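Long-range contacts in hypothetical protein Llacc01001955 (Lactococcus lactis, PDB 1ZUJ), which binds DNA as a Dps protein, for which an N-terminal helix is required, and probably protects the bacterium against oxidative stress as a dodecameric shell: residues 39-43 with 98-102; 56-60 with 160-164. One frame throughout, in Å; residues are numbered along the deposited sequence.

Contact 1: residues 39-43 with 98-102; sequences YEKIS and FIEND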
ATOM      1  N   TYR A  39      31.890  -0.981  16.269  1.00 66.99           N
ATOM      2  CA  TYR A  39      31.902  -0.965  17.721  1.00 67.18           C
ATOM      3  C   TYR A  39      30.578  -0.371  18.221  1.00 66.30           C
ATOM      4  O   TYR A  39      29.996  -0.874  19.188  1.00 66.02           O
ATOM      5  CB  TYR A  39      33.126  -0.187  18.276  1.00 67.64           C
ATOM      6  CG  TYR A  39      34.291  -1.058  18.806  1.00 69.72           C
ATOM      7  CD1 TYR A  39      34.645  -1.047  20.168  1.00 70.97           C
ATOM      8  CD2 TYR A  39      35.048  -1.871  17.943  1.00 71.65           C
ATOM      9  CE1 TYR A  39      35.707  -1.835  20.654  1.00 71.41           C
ATOM     10  CE2 TYR A  39      36.116  -2.655  18.424  1.00 72.14           C
ATOM     11  CZ  TYR A  39      36.434  -2.628  19.776  1.00 72.09           C
ATOM     12  OH  TYR A  39      37.476  -3.390  20.247  1.00 72.72           O
ATOM     13  N   GLU A  40      30.090   0.656  17.512  1.00 65.62           N
ATOM     14  CA  GLU A  40      28.971   1.515  17.952  1.00 64.66           C
ATOM     15  C   GLU A  40      27.652   0.783  18.046  1.00 63.90           C
ATOM     16  O   GLU A  40      26.960   0.869  19.053  1.00 63.23           O
ATOM     17  CB  GLU A  40      28.779   2.692  16.993  1.00 64.63           C
ATOM     18  CG  GLU A  40      29.264   4.014  17.536  1.00 64.35           C
ATOM     19  CD  GLU A  40      28.560   4.414  18.809  1.00 64.62           C
ATOM     20  OE1 GLU A  40      29.004   5.394  19.416  1.00 64.48           O
ATOM     21  OE2 GLU A  40      27.575   3.757  19.205  1.00 64.35           O
ATOM     22  N   LYS A  41      27.310   0.083  16.972  1.00 63.33           N
ATOM     23  CA  LYS A  41      26.170  -0.814  16.963  1.00 63.21           C
ATOM     24  C   LYS A  41      26.077  -1.578  18.282  1.00 63.04           C
ATOM     25  O   LYS A  41      25.027  -1.615  18.907  1.00 63.05           O
ATOM     26  CB  LYS A  41      26.297  -1.788  15.802  1.00 63.13           C
ATOM     27  CG  LYS A  41      25.239  -2.864  15.772  1.00 64.02           C
ATOM     28  CD  LYS A  41      24.921  -3.249  14.320  1.00 65.35           C
ATOM     29  CE  LYS A  41      24.069  -4.527  14.215  1.00 65.24           C
ATOM     30  NZ  LYS A  41      24.653  -5.683  14.965  1.00 64.56           N
ATOM     31  N   ILE A  42      27.192  -2.152  18.723  1.00 62.80           N
ATOM     32  CA  ILE A  42      27.181  -3.043  19.885  1.00 62.38           C
ATOM     33  C   ILE A  42      26.736  -2.311  21.149  1.00 61.79           C
ATOM     34  O   ILE A  42      25.893  -2.805  21.868  1.00 61.38           O
ATOM     35  CB  ILE A  42      28.551  -3.770  20.116  1.00 62.61           C
ATOM     36  CG1 ILE A  42      29.341  -4.022  18.810  1.00 62.74           C
ATOM     37  CG2 ILE A  42      28.315  -5.117  20.831  1.00 62.85           C
ATOM     38  CD1 ILE A  42      28.574  -4.766  17.700  1.00 62.37           C
ATOM     39  N   SER A  43      27.291  -1.130  21.406  1.00 61.70           N
ATOM     40  CA  SER A  43      26.862  -0.304  22.552  1.00 61.43           C
ATOM     41  C   SER A  43      25.405   0.152  22.449  1.00 61.25           C
ATOM     42  O   SER A  43      24.789   0.414  23.486  1.00 61.38           O
ATOM     43  CB  SER A  43      27.728   0.952  22.709  1.00 61.31           C
ATOM     44  OG  SER A  43      29.091   0.650  22.903  1.00 61.02           O
ATOM     45  N   PHE A  98      38.610   5.207  20.348  1.00 84.08           N
ATOM     46  CA  PHE A  98      37.758   5.890  21.341  1.00 84.21           C
ATOM     47  C   PHE A  98      36.374   5.249  21.534  1.00 84.44           C
ATOM     48  O   PHE A  98      35.671   5.560  22.501  1.00 84.33           O
ATOM     49  CB  PHE A  98      37.602   7.380  21.026  1.00 84.20           C
ATOM     50  CG  PHE A  98      38.881   8.055  20.636  1.00 84.28           C
ATOM     51  CD1 PHE A  98      38.995   8.698  19.405  1.00 84.70           C
ATOM     52  CD2 PHE A  98      39.967   8.056  21.496  1.00 84.07           C
ATOM     53  CE1 PHE A  98      40.172   9.328  19.042  1.00 84.57           C
ATOM     54  CE2 PHE A  98      41.147   8.677  21.140  1.00 84.31           C
ATOM     55  CZ  PHE A  98      41.251   9.317  19.908  1.00 84.80           C
ATOM     56  N   ILE A  99      35.995   4.345  20.631  1.00 84.75           N
ATOM     57  CA  ILE A  99      34.724   3.635  20.738  1.00 84.97           C
ATOM     58  C   ILE A  99      34.943   2.457  21.678  1.00 84.95           C
ATOM     59  O   ILE A  99      36.068   2.012  21.903  1.00 85.01           O
ATOM     60  CB  ILE A  99      34.172   3.141  19.357  1.00 85.12           C
ATOM     61  CG1 ILE A  99      34.702   3.968  18.177  1.00 85.49           C
ATOM     62  CG2 ILE A  99      32.633   3.168  19.343  1.00 84.94           C
ATOM     63  CD1 ILE A  99      34.268   5.437  18.165  1.00 85.62           C
ATOM     64  N   GLU A 100      33.849   1.958  22.228  1.00 84.91           N
ATOM     65  CA  GLU A 100      33.909   1.053  23.359  1.00 84.85           C
ATOM     66  C   GLU A 100      32.827  -0.006  23.307  1.00 84.28           C
ATOM     67  O   GLU A 100      31.942   0.014  22.459  1.00 84.63           O
ATOM     68  CB  GLU A 100      33.745   1.860  24.648  1.00 85.15           C
ATOM     69  CG  GLU A 100      33.716   3.371  24.436  1.00 86.29           C
ATOM     70  CD  GLU A 100      33.396   4.132  25.704  1.00 88.38           C
ATOM     71  OE1 GLU A 100      32.850   3.513  26.646  1.00 89.46           O
ATOM     72  OE2 GLU A 100      33.688   5.350  25.755  1.00 89.77           O
ATOM     73  N   ASN A 101      32.940  -0.963  24.205  1.00 83.43           N
ATOM     74  CA  ASN A 101      31.827  -1.799  24.574  1.00 82.68           C
ATOM     75  C   ASN A 101      31.873  -1.748  26.064  1.00 82.20           C
ATOM     76  O   ASN A 101      32.767  -1.131  26.629  1.00 82.32           O
ATOM     77  CB  ASN A 101      32.034  -3.225  24.084  1.00 82.80           C
ATOM     78  CG  ASN A 101      31.541  -3.438  22.661  1.00 82.81           C
ATOM     79  OD1 ASN A 101      30.751  -4.345  22.396  1.00 82.89           O
ATOM     80  ND2 ASN A 101      32.022  -2.620  21.737  1.00 82.23           N
ATOM     81  N   ASP A 102      30.916  -2.376  26.719  1.00 81.64           N
ATOM     82  CA  ASP A 102      30.982  -2.511  28.163  1.00 81.26           C
ATOM     83  C   ASP A 102      29.888  -3.459  28.645  1.00 81.02           C
ATOM     84  O   ASP A 102      28.705  -3.198  28.419  1.00 81.23           O
ATOM     85  CB  ASP A 102      30.843  -1.141  28.855  1.00 81.05           C
ATOM     86  CG  ASP A 102      31.633  -1.053  30.146  1.00 80.57           C
ATOM     87  OD1 ASP A 102      32.009   0.070  30.538  1.00 80.46           O
ATOM     88  OD2 ASP A 102      31.915  -2.044  30.846  1.00 79.73           O
TER
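The Tyr-39 ring and the Asn-101 amide meet almost at right angles, their planes 88° apart. ND2 of Asn-101 approaches the tyrosine obliquely, 3.4 Å from Tyr-39 CD1, while Glu-100 O lies at the ring edge, near its plane and 3.7 Å from the same CD1. The imidazole of His-96 stacks on the tyrosine, and Leu-89 of the second subunit also packs against it.

This is the ferritin-like fold of a Dps protein, in which the long connection between helices 54-80 and 110-131 runs along the bundle; here its residues 99-102, in extended conformation, cross helix 26-50. An asparagine suits the crossing because its two amide ends serve different neighbours. ND2 makes a weak bond back to Glu-100 O, bent to 120° at the hydrogen, whereas OD1 accepts a hydrogen bond from Leu-89 N of the second subunit. With CG set beside the backbone N (chi1 -87°), the amide reaches the helix, and OD1 faces CB and CG2 of Ile-42. The side chain thus ties the loop to the subunit interface while lying against an apolar residue of its own chain.

Ile-99 supplies the greasy part of the contact. Its CB is directed toward the helix, where CG2 rests 3.6 Å from Tyr-39 CB, and its side chain crosses that of Glu-40 at about a right angle. The glutamate presents only its aliphatic section to the loop: the bend beyond CG takes the carboxylate on toward helix 110-131, and Glu-40 CG itself lies 3.9 Å from Ile-99 CG2.

Contact 2: residues 56-60 with 160-164; sequences YRIKF and YFAGE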
ATOM      1  N   TYR A  56      13.599   5.081  24.319  1.00 45.99           N
ATOM      2  CA  TYR A  56      15.036   5.032  24.053  1.00 45.38           C
ATOM      3  C   TYR A  56      15.443   3.687  23.498  1.00 45.28           C
ATOM      4  O   TYR A  56      16.124   3.614  22.491  1.00 44.92           O
ATOM      5  CB  TYR A  56      15.795   5.326  25.341  1.00 45.16           C
ATOM      6  CG  TYR A  56      15.570   6.716  25.866  1.00 43.54           C
ATOM      7  CD1 TYR A  56      15.459   7.804  24.998  1.00 43.08           C
ATOM      8  CD2 TYR A  56      15.481   6.953  27.224  1.00 42.83           C
ATOM      9  CE1 TYR A  56      15.271   9.102  25.472  1.00 42.62           C
ATOM     10  CE2 TYR A  56      15.293   8.257  27.713  1.00 43.31           C
ATOM     11  CZ  TYR A  56      15.188   9.324  26.829  1.00 41.70           C
ATOM     12  OH  TYR A  56      14.991  10.601  27.292  1.00 38.40           O
ATOM     13  N   ARG A  57      15.008   2.633  24.174  1.00 45.48           N
ATOM     14  CA  ARG A  57      15.103   1.264  23.673  1.00 45.71           C
ATOM     15  C   ARG A  57      14.897   1.209  22.147  1.00 45.90           C
ATOM     16  O   ARG A  57      15.712   0.606  21.445  1.00 46.54           O
ATOM     17  CB  ARG A  57      14.069   0.380  24.392  1.00 45.88           C
ATOM     18  CG  ARG A  57      14.515  -1.023  24.795  1.00 45.89           C
ATOM     19  CD  ARG A  57      13.464  -1.768  25.613  1.00 45.66           C
ATOM     20  NE  ARG A  57      13.350  -1.162  26.934  1.00 47.35           N
ATOM     21  CZ  ARG A  57      12.220  -0.991  27.633  1.00 48.97           C
ATOM     22  NH1 ARG A  57      11.042  -1.393  27.164  1.00 49.78           N
ATOM     23  NH2 ARG A  57      12.271  -0.411  28.834  1.00 48.61           N
ATOM     24  N   ILE A  58      13.838   1.851  21.631  1.00 45.67           N
ATOM     25  CA  ILE A  58      13.567   1.827  20.177  1.00 45.27           C
ATOM     26  C   ILE A  58      14.415   2.829  19.402  1.00 44.48           C
ATOM     27  O   ILE A  58      14.802   2.533  18.281  1.00 44.86           O
ATOM     28  CB  ILE A  58      12.005   1.885  19.774  1.00 45.30           C
ATOM     29  CG1 ILE A  58      11.799   2.268  18.294  1.00 46.77           C
ATOM     30  CG2 ILE A  58      11.207   2.847  20.588  1.00 45.15           C
ATOM     31  CD1 ILE A  58      12.151   1.137  17.239  1.00 48.40           C
ATOM     32  N   LYS A  59      14.736   3.987  19.966  1.00 43.71           N
ATOM     33  CA  LYS A  59      15.595   4.932  19.241  1.00 43.49           C
ATOM     34  C   LYS A  59      16.914   4.246  18.940  1.00 43.35           C
ATOM     35  O   LYS A  59      17.404   4.304  17.823  1.00 42.29           O
ATOM     36  CB  LYS A  59      15.849   6.217  20.050  1.00 43.57           C
ATOM     37  CG  LYS A  59      15.790   7.573  19.277  1.00 43.57           C
ATOM     38  CD  LYS A  59      15.837   7.473  17.742  1.00 43.51           C
ATOM     39  CE  LYS A  59      16.139   8.811  17.082  1.00 42.34           C
ATOM     40  NZ  LYS A  59      15.105   9.117  16.075  1.00 42.71           N
ATOM     41  N   PHE A  60      17.451   3.567  19.965  1.00 43.90           N
ATOM     42  CA  PHE A  60      18.702   2.796  19.890  1.00 43.71           C
ATOM     43  C   PHE A  60      18.604   1.678  18.879  1.00 44.96           C
ATOM     44  O   PHE A  60      19.510   1.520  18.071  1.00 45.77           O
ATOM     45  CB  PHE A  60      19.106   2.216  21.255  1.00 42.74           C
ATOM     46  CG  PHE A  60      19.410   3.262  22.311  1.00 40.42           C
ATOM     47  CD1 PHE A  60      20.044   4.460  21.988  1.00 37.86           C
ATOM     48  CD2 PHE A  60      19.052   3.045  23.636  1.00 38.44           C
ATOM     49  CE1 PHE A  60      20.304   5.404  22.954  1.00 36.24           C
ATOM     50  CE2 PHE A  60      19.309   3.993  24.611  1.00 37.12           C
ATOM     51  CZ  PHE A  60      19.933   5.166  24.274  1.00 36.79           C
ATOM     52  N   TYR A 160      19.605  15.395  19.081  1.00 50.10           N
ATOM     53  CA  TYR A 160      18.554  14.514  19.531  1.00 50.30           C
ATOM     54  C   TYR A 160      18.892  14.124  20.966  1.00 50.12           C
ATOM     55  O   TYR A 160      18.079  14.335  21.860  1.00 50.15           O
ATOM     56  CB  TYR A 160      18.411  13.259  18.681  1.00 50.36           C
ATOM     57  CG  TYR A 160      17.553  12.245  19.397  1.00 51.49           C
ATOM     58  CD1 TYR A 160      16.185  12.217  19.215  1.00 52.21           C
ATOM     59  CD2 TYR A 160      18.108  11.355  20.311  1.00 52.96           C
ATOM     60  CE1 TYR A 160      15.400  11.309  19.896  1.00 52.83           C
ATOM     61  CE2 TYR A 160      17.328  10.445  20.993  1.00 53.13           C
ATOM     62  CZ  TYR A 160      15.974  10.428  20.786  1.00 52.96           C
ATOM     63  OH  TYR A 160      15.201   9.522  21.473  1.00 52.93           O
ATOM     64  N   PHE A 161      20.101  13.584  21.163  1.00 50.04           N
ATOM     65  CA  PHE A 161      20.584  13.128  22.476  1.00 49.97           C
ATOM     66  C   PHE A 161      20.737  14.270  23.477  1.00 50.10           C
ATOM     67  O   PHE A 161      20.523  14.092  24.674  1.00 49.79           O
ATOM     68  CB  PHE A 161      21.939  12.419  22.353  1.00 49.88           C
ATOM     69  CG  PHE A 161      21.859  10.983  21.894  1.00 49.45           C
ATOM     70  CD1 PHE A 161      22.779  10.488  20.965  1.00 48.67           C
ATOM     71  CD2 PHE A 161      20.903  10.120  22.399  1.00 49.81           C
ATOM     72  CE1 PHE A 161      22.734   9.166  20.535  1.00 48.35           C
ATOM     73  CE2 PHE A 161      20.847   8.796  21.966  1.00 50.95           C
ATOM     74  CZ  PHE A 161      21.771   8.322  21.020  1.00 49.86           C
ATOM     75  N   ALA A 162      21.112  15.441  22.980  1.00 50.44           N
ATOM     76  CA  ALA A 162      21.352  16.595  23.830  1.00 50.77           C
ATOM     77  C   ALA A 162      20.059  17.030  24.493  1.00 51.42           C
ATOM     78  O   ALA A 162      20.022  17.256  25.705  1.00 51.36           O
ATOM     79  CB  ALA A 162      21.926  17.728  23.017  1.00 50.72           C
ATOM     80  N   GLY A 163      19.006  17.136  23.680  1.00 52.18           N
ATOM     81  CA  GLY A 163      17.689  17.562  24.125  1.00 52.63           C
ATOM     82  C   GLY A 163      16.997  16.595  25.068  1.00 53.29           C
ATOM     83  O   GLY A 163      16.190  17.011  25.901  1.00 53.34           O
ATOM     84  N   GLU A 164      17.315  15.309  24.965  1.00 54.05           N
ATOM     85  CA  GLU A 164      16.764  14.328  25.893  1.00 54.77           C
ATOM     86  C   GLU A 164      17.261  14.593  27.287  1.00 55.13           C
ATOM     87  O   GLU A 164      16.558  14.337  28.243  1.00 55.00           O
ATOM     88  CB  GLU A 164      17.149  12.907  25.486  1.00 55.05           C
ATOM     89  CG  GLU A 164      16.597  12.455  24.143  1.00 55.95           C
ATOM     90  CD  GLU A 164      15.160  12.872  23.954  1.00 56.98           C
ATOM     91  OE1 GLU A 164      14.863  13.622  22.985  1.00 56.70           O
ATOM     92  OE2 GLU A 164      14.350  12.463  24.814  1.00 58.09           O
TER
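Tyr-160 reaches across to Lys-59, and the two side chains run past each other in opposite directions. The phenol leaves its helix with CG anti to the backbone N (chi1 166°), and one face receives the lysine: CE of Lys-59 stands 4.0 Å from the centroid of the Tyr-160 ring, a CH-pi contact over the face. Lys-59 NZ is farther out, 4.9 Å from that centroid and off-centre, in a cation-pi contact secondary to its salt bridge with Glu-62. A long, flexible chain suits this place, since its CE lies over the ring and its CG beside the hydroxyl end of the phenol, while its ammonium reaches an acid. The phenol oxygen also comes to the edge of another ring, Tyr-160 OH lying 3.9 Å from Tyr-56 CD1.

Phe-161 turns to the bundle interior and meets Phe-60 edge to edge, with Phe-161 CE2 3.6 Å from Phe-60 CE1. Between helices 54-80 and 141-165, antiparallel members of the ferritin-like four-helix bundle, the local axes are 13.3 Å apart, at 168°, and large aromatics can bridge such a spacing. Ile-114 of helix 110-131 touches both phenylalanines.

Glu-164, one turn beyond Tyr-160, has a bent chain and takes a hydrogen bond from the Tyr-56 hydroxyl: Tyr-56 OH to Glu-164 OE2 is 3.2 Å, using the anti lone pair of that oxygen. OE1 lies over the Tyr-160 face opposite the lysine and accepts a hydrogen bond from Ala-54 N of the third subunit. A phenylalanine in place of Tyr-56 would probably leave OE2 without this donor and the carboxylate freer to turn. In the actual pair, the Tyr-56 ring and the Glu-164 carboxylate stand 73° apart, with Glu-164 OE2 at the ring edge, in its plane.

Overall arrangement
The segments alternate along the chain: 39-43, 56-60, 98-102, then 160-164. Contact 1 holds the connection after helix 89-95 against helix 26-50, whereas contact 2 joins helices 54-80 and 141-165. Helices 26-50 and 54-80 are consecutive, so each contact draws on one of them, and the two interleave in the same bundle. Their centres are 16 Å apart and their nearest atoms about 6 Å, without touching. Contact 1 is buried, its centre about 9 Å from the centre of the chain, and borders the second subunit; contact 2 has its centre about 17 Å from that point and borders the third. Both therefore lie where the fold of one chain meets other chains of the dodecamer.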